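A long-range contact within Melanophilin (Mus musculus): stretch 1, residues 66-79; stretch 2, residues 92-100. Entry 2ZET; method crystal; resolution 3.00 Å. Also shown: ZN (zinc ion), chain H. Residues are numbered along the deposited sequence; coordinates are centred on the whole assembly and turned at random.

Stretch 1 66-79: LNETHCARCLQPYR
Stretch 2, residues 92-100: SLFVCKSCS

A zinc ion joins the two stretches. Cys71 SG (2.4 Å) and Cys74 SG (2.3 Å) bind ZN from stretch 1, Cys96 SG and Cys99 SG (both 2.5 Å) from stretch 2. With chi1 t, p, p and m, the four sulfurs converge on one metal. Cys71 SG also accepts hydrogen bonds from Cys96 N (3.2 Å) and Arg73 N (3.3 Å), and a weak one from Cys74 N (3.6 Å). These N-H groups suit a metal-bound sulfur, which carries negative charge.

Stretch 1 is mostly loop or turn; stretch 2 has a short strand, Phe94 (phi/psi -102/150) and Val95 (-151/161). Cys71 and Val95 are in register, with CA atoms 4.3 Å apart. Ala72 N donates to Phe94 O (3.0 Å).

Asn67 (phi/psi -63/-23) points toward stretch 2 with chi1 t and chi2 -150°. Phe94 N donates to Asn67 OD1 (2.7 Å), and Asn67 ND2 donates to Phe94 O (2.9 Å). Both are nearly straight.

Tyr78 (chi1 m, chi2 142°) starts sideways, but its end comes nearer. Tyr78 OH donates to Asn67 O (3.1 Å) and lies 3.2 Å from Phe94 CB. Phe94 (chi1 m, chi2 70°) starts sideways and its end leads away; Asn67 OD1 lies at the ring edge, 3.5 Å from Phe94 CD1.

Ala72 CB points toward stretch 2 and packs on Val95 CG1 (3.8 Å) and Leu93 CD1 (4.1 Å). The contact buries 451 Å², both sides summed; Cys71, Val95, Cys96 and Cys99 are buried.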

# COMPACT_ATOMS: atom_id res chain seq x y z
N LEU B 66 -30.49 26.18 -12.74
CA LEU B 66 -29.28 26.92 -12.44
C LEU B 66 -28.03 26.32 -13.05
O LEU B 66 -27.13 27.07 -13.45
CB LEU B 66 -29.09 27.04 -10.93
CG LEU B 66 -27.90 27.88 -10.45
CD1 LEU B 66 -28.13 29.33 -10.80
CD2 LEU B 66 -27.75 27.73 -8.94
N ASN B 67 -27.95 25.00 -13.14
CA ASN B 67 -26.76 24.33 -13.68
C ASN B 67 -26.49 24.68 -15.13
O ASN B 67 -25.36 24.56 -15.61
CB ASN B 67 -26.87 22.81 -13.56
CG ASN B 67 -25.53 22.10 -13.77
OD1 ASN B 67 -25.48 20.97 -14.24
ND2 ASN B 67 -24.44 22.76 -13.39
N GLU B 68 -27.53 25.10 -15.84
CA GLU B 68 -27.38 25.45 -17.23
C GLU B 68 -26.43 26.63 -17.45
O GLU B 68 -25.69 26.66 -18.43
CB GLU B 68 -28.75 25.74 -17.84
CG GLU B 68 -29.59 24.47 -18.11
CD GLU B 68 -30.95 24.77 -18.73
OE1 GLU B 68 -31.91 24.98 -17.98
OE2 GLU B 68 -31.05 24.81 -19.98
N THR B 69 -26.42 27.58 -16.54
CA THR B 69 -25.55 28.74 -16.69
C THR B 69 -24.40 28.83 -15.69
O THR B 69 -23.39 29.48 -15.94
CB THR B 69 -26.38 30.06 -16.62
OG1 THR B 69 -27.28 30.01 -15.50
CG2 THR B 69 -27.19 30.26 -17.90
N HIS B 70 -24.55 28.17 -14.55
CA HIS B 70 -23.52 28.24 -13.52
C HIS B 70 -22.90 26.88 -13.20
O HIS B 70 -23.60 25.86 -13.19
CB HIS B 70 -24.13 28.83 -12.26
CG HIS B 70 -24.66 30.22 -12.43
ND1 HIS B 70 -23.97 31.34 -12.01
CD2 HIS B 70 -25.79 30.68 -13.02
CE1 HIS B 70 -24.65 32.42 -12.33
NE2 HIS B 70 -25.76 32.05 -12.95
N CYS B 71 -21.59 26.85 -12.94
CA CYS B 71 -20.91 25.60 -12.57
C CYS B 71 -21.58 25.02 -11.32
O CYS B 71 -21.86 25.75 -10.36
CB CYS B 71 -19.43 25.83 -12.26
SG CYS B 71 -18.59 24.36 -11.60
N ALA B 72 -21.83 23.72 -11.34
CA ALA B 72 -22.48 23.03 -10.22
C ALA B 72 -21.67 23.03 -8.93
O ALA B 72 -22.21 22.83 -7.84
CB ALA B 72 -22.82 21.60 -10.63
N ARG B 73 -20.37 23.27 -9.04
CA ARG B 73 -19.49 23.26 -7.89
C ARG B 73 -19.15 24.65 -7.37
O ARG B 73 -19.45 24.96 -6.23
CB ARG B 73 -18.21 22.51 -8.26
CG ARG B 73 -17.53 21.78 -7.12
CD ARG B 73 -17.13 22.71 -6.01
NE ARG B 73 -15.94 22.24 -5.32
CZ ARG B 73 -15.46 22.77 -4.20
NH1 ARG B 73 -16.09 23.81 -3.63
NH2 ARG B 73 -14.35 22.27 -3.67
N CYS B 74 -18.51 25.48 -8.18
CA CYS B 74 -18.13 26.82 -7.75
C CYS B 74 -19.20 27.90 -8.01
O CYS B 74 -19.07 29.03 -7.56
CB CYS B 74 -16.79 27.25 -8.37
SG CYS B 74 -16.73 27.58 -10.17
N LEU B 75 -20.24 27.54 -8.75
CA LEU B 75 -21.32 28.46 -9.04
C LEU B 75 -20.94 29.67 -9.88
O LEU B 75 -21.78 30.50 -10.18
CB LEU B 75 -21.96 28.95 -7.75
CG LEU B 75 -22.48 27.86 -6.81
CD1 LEU B 75 -23.13 28.52 -5.61
CD2 LEU B 75 -23.47 26.95 -7.52
N GLN B 76 -19.68 29.78 -10.25
CA GLN B 76 -19.26 30.90 -11.07
C GLN B 76 -19.98 30.77 -12.41
O GLN B 76 -20.42 29.69 -12.77
CB GLN B 76 -17.74 30.84 -11.28
CG GLN B 76 -16.95 31.46 -10.15
CD GLN B 76 -16.85 32.97 -10.29
OE1 GLN B 76 -15.86 33.48 -10.83
NE2 GLN B 76 -17.86 33.68 -9.82
N PRO B 77 -20.14 31.89 -13.15
CA PRO B 77 -20.82 31.84 -14.46
C PRO B 77 -19.89 31.33 -15.58
O PRO B 77 -18.75 31.76 -15.71
CB PRO B 77 -21.24 33.29 -14.69
CG PRO B 77 -21.20 33.91 -13.34
CD PRO B 77 -20.02 33.28 -12.70
N TYR B 78 -20.39 30.42 -16.41
CA TYR B 78 -19.61 29.88 -17.51
C TYR B 78 -18.92 30.90 -18.42
O TYR B 78 -17.71 30.84 -18.62
CB TYR B 78 -20.49 28.99 -18.37
CG TYR B 78 -20.96 27.75 -17.66
CD1 TYR B 78 -22.24 27.27 -17.87
CD2 TYR B 78 -20.12 27.06 -16.80
CE1 TYR B 78 -22.68 26.13 -17.22
CE2 TYR B 78 -20.55 25.91 -16.14
CZ TYR B 78 -21.83 25.46 -16.35
OH TYR B 78 -22.31 24.36 -15.68
N ARG B 79 -19.69 31.82 -18.99
CA ARG B 79 -19.13 32.82 -19.89
C ARG B 79 -17.93 33.57 -19.34
O ARG B 79 -17.17 34.17 -20.10
CB ARG B 79 -20.20 33.82 -20.31
CG ARG B 79 -21.10 34.28 -19.18
CD ARG B 79 -22.03 35.36 -19.67
NE ARG B 79 -21.46 36.69 -19.49
CZ ARG B 79 -21.60 37.42 -18.39
NH1 ARG B 79 -22.30 36.95 -17.36
NH2 ARG B 79 -21.06 38.62 -18.31
N SER B 92 -24.00 13.46 -14.08
CA SER B 92 -24.34 14.22 -15.28
C SER B 92 -24.71 15.70 -15.15
O SER B 92 -25.56 16.19 -15.89
CB SER B 92 -25.42 13.49 -16.08
OG SER B 92 -26.56 13.20 -15.28
N LEU B 93 -24.08 16.42 -14.22
CA LEU B 93 -24.31 17.86 -14.07
C LEU B 93 -23.09 18.50 -14.71
O LEU B 93 -22.10 17.82 -14.96
CB LEU B 93 -24.40 18.28 -12.60
CG LEU B 93 -25.64 17.85 -11.81
CD1 LEU B 93 -25.71 18.64 -10.50
CD2 LEU B 93 -26.89 18.11 -12.63
N PHE B 94 -23.13 19.79 -14.97
CA PHE B 94 -21.98 20.43 -15.58
C PHE B 94 -21.17 21.20 -14.58
O PHE B 94 -21.70 21.71 -13.60
CB PHE B 94 -22.40 21.36 -16.71
CG PHE B 94 -23.18 20.70 -17.79
CD1 PHE B 94 -24.48 20.26 -17.56
CD2 PHE B 94 -22.62 20.51 -19.05
CE1 PHE B 94 -25.23 19.65 -18.56
CE2 PHE B 94 -23.35 19.90 -20.07
CZ PHE B 94 -24.66 19.46 -19.82
N VAL B 95 -19.87 21.28 -14.84
CA VAL B 95 -18.95 21.99 -13.97
C VAL B 95 -17.79 22.51 -14.82
O VAL B 95 -17.55 22.01 -15.92
CB VAL B 95 -18.39 21.06 -12.89
CG1 VAL B 95 -19.52 20.45 -12.11
CG2 VAL B 95 -17.56 19.98 -13.52
N CYS B 96 -17.07 23.50 -14.30
CA CYS B 96 -15.95 24.06 -15.03
C CYS B 96 -14.76 23.12 -14.98
O CYS B 96 -14.75 22.15 -14.22
CB CYS B 96 -15.57 25.44 -14.48
SG CYS B 96 -14.67 25.54 -12.89
N LYS B 97 -13.76 23.41 -15.81
CA LYS B 97 -12.55 22.60 -15.85
C LYS B 97 -11.93 22.48 -14.46
O LYS B 97 -11.57 21.39 -14.01
CB LYS B 97 -11.53 23.24 -16.81
CG LYS B 97 -10.19 22.50 -16.93
CD LYS B 97 -9.18 23.24 -17.82
CE LYS B 97 -7.79 22.60 -17.73
NZ LYS B 97 -6.78 23.33 -18.55
N SER B 98 -11.82 23.61 -13.78
CA SER B 98 -11.22 23.65 -12.45
C SER B 98 -11.90 22.77 -11.42
O SER B 98 -11.27 22.32 -10.47
CB SER B 98 -11.20 25.09 -11.95
OG SER B 98 -10.92 25.99 -13.02
N CYS B 99 -13.19 22.51 -11.60
CA CYS B 99 -13.95 21.70 -10.66
C CYS B 99 -14.20 20.29 -11.17
O CYS B 99 -14.94 19.51 -10.58
CB CYS B 99 -15.28 22.37 -10.35
SG CYS B 99 -15.14 24.06 -9.70
N SER B 100 -13.56 19.96 -12.29
CA SER B 100 -13.73 18.66 -12.90
C SER B 100 -12.44 17.85 -12.83
O SER B 100 -11.38 18.40 -12.57
CB SER B 100 -14.14 18.82 -14.36
OG SER B 100 -13.26 19.70 -15.04
ZN ZN H . -16.53 25.48 -11.15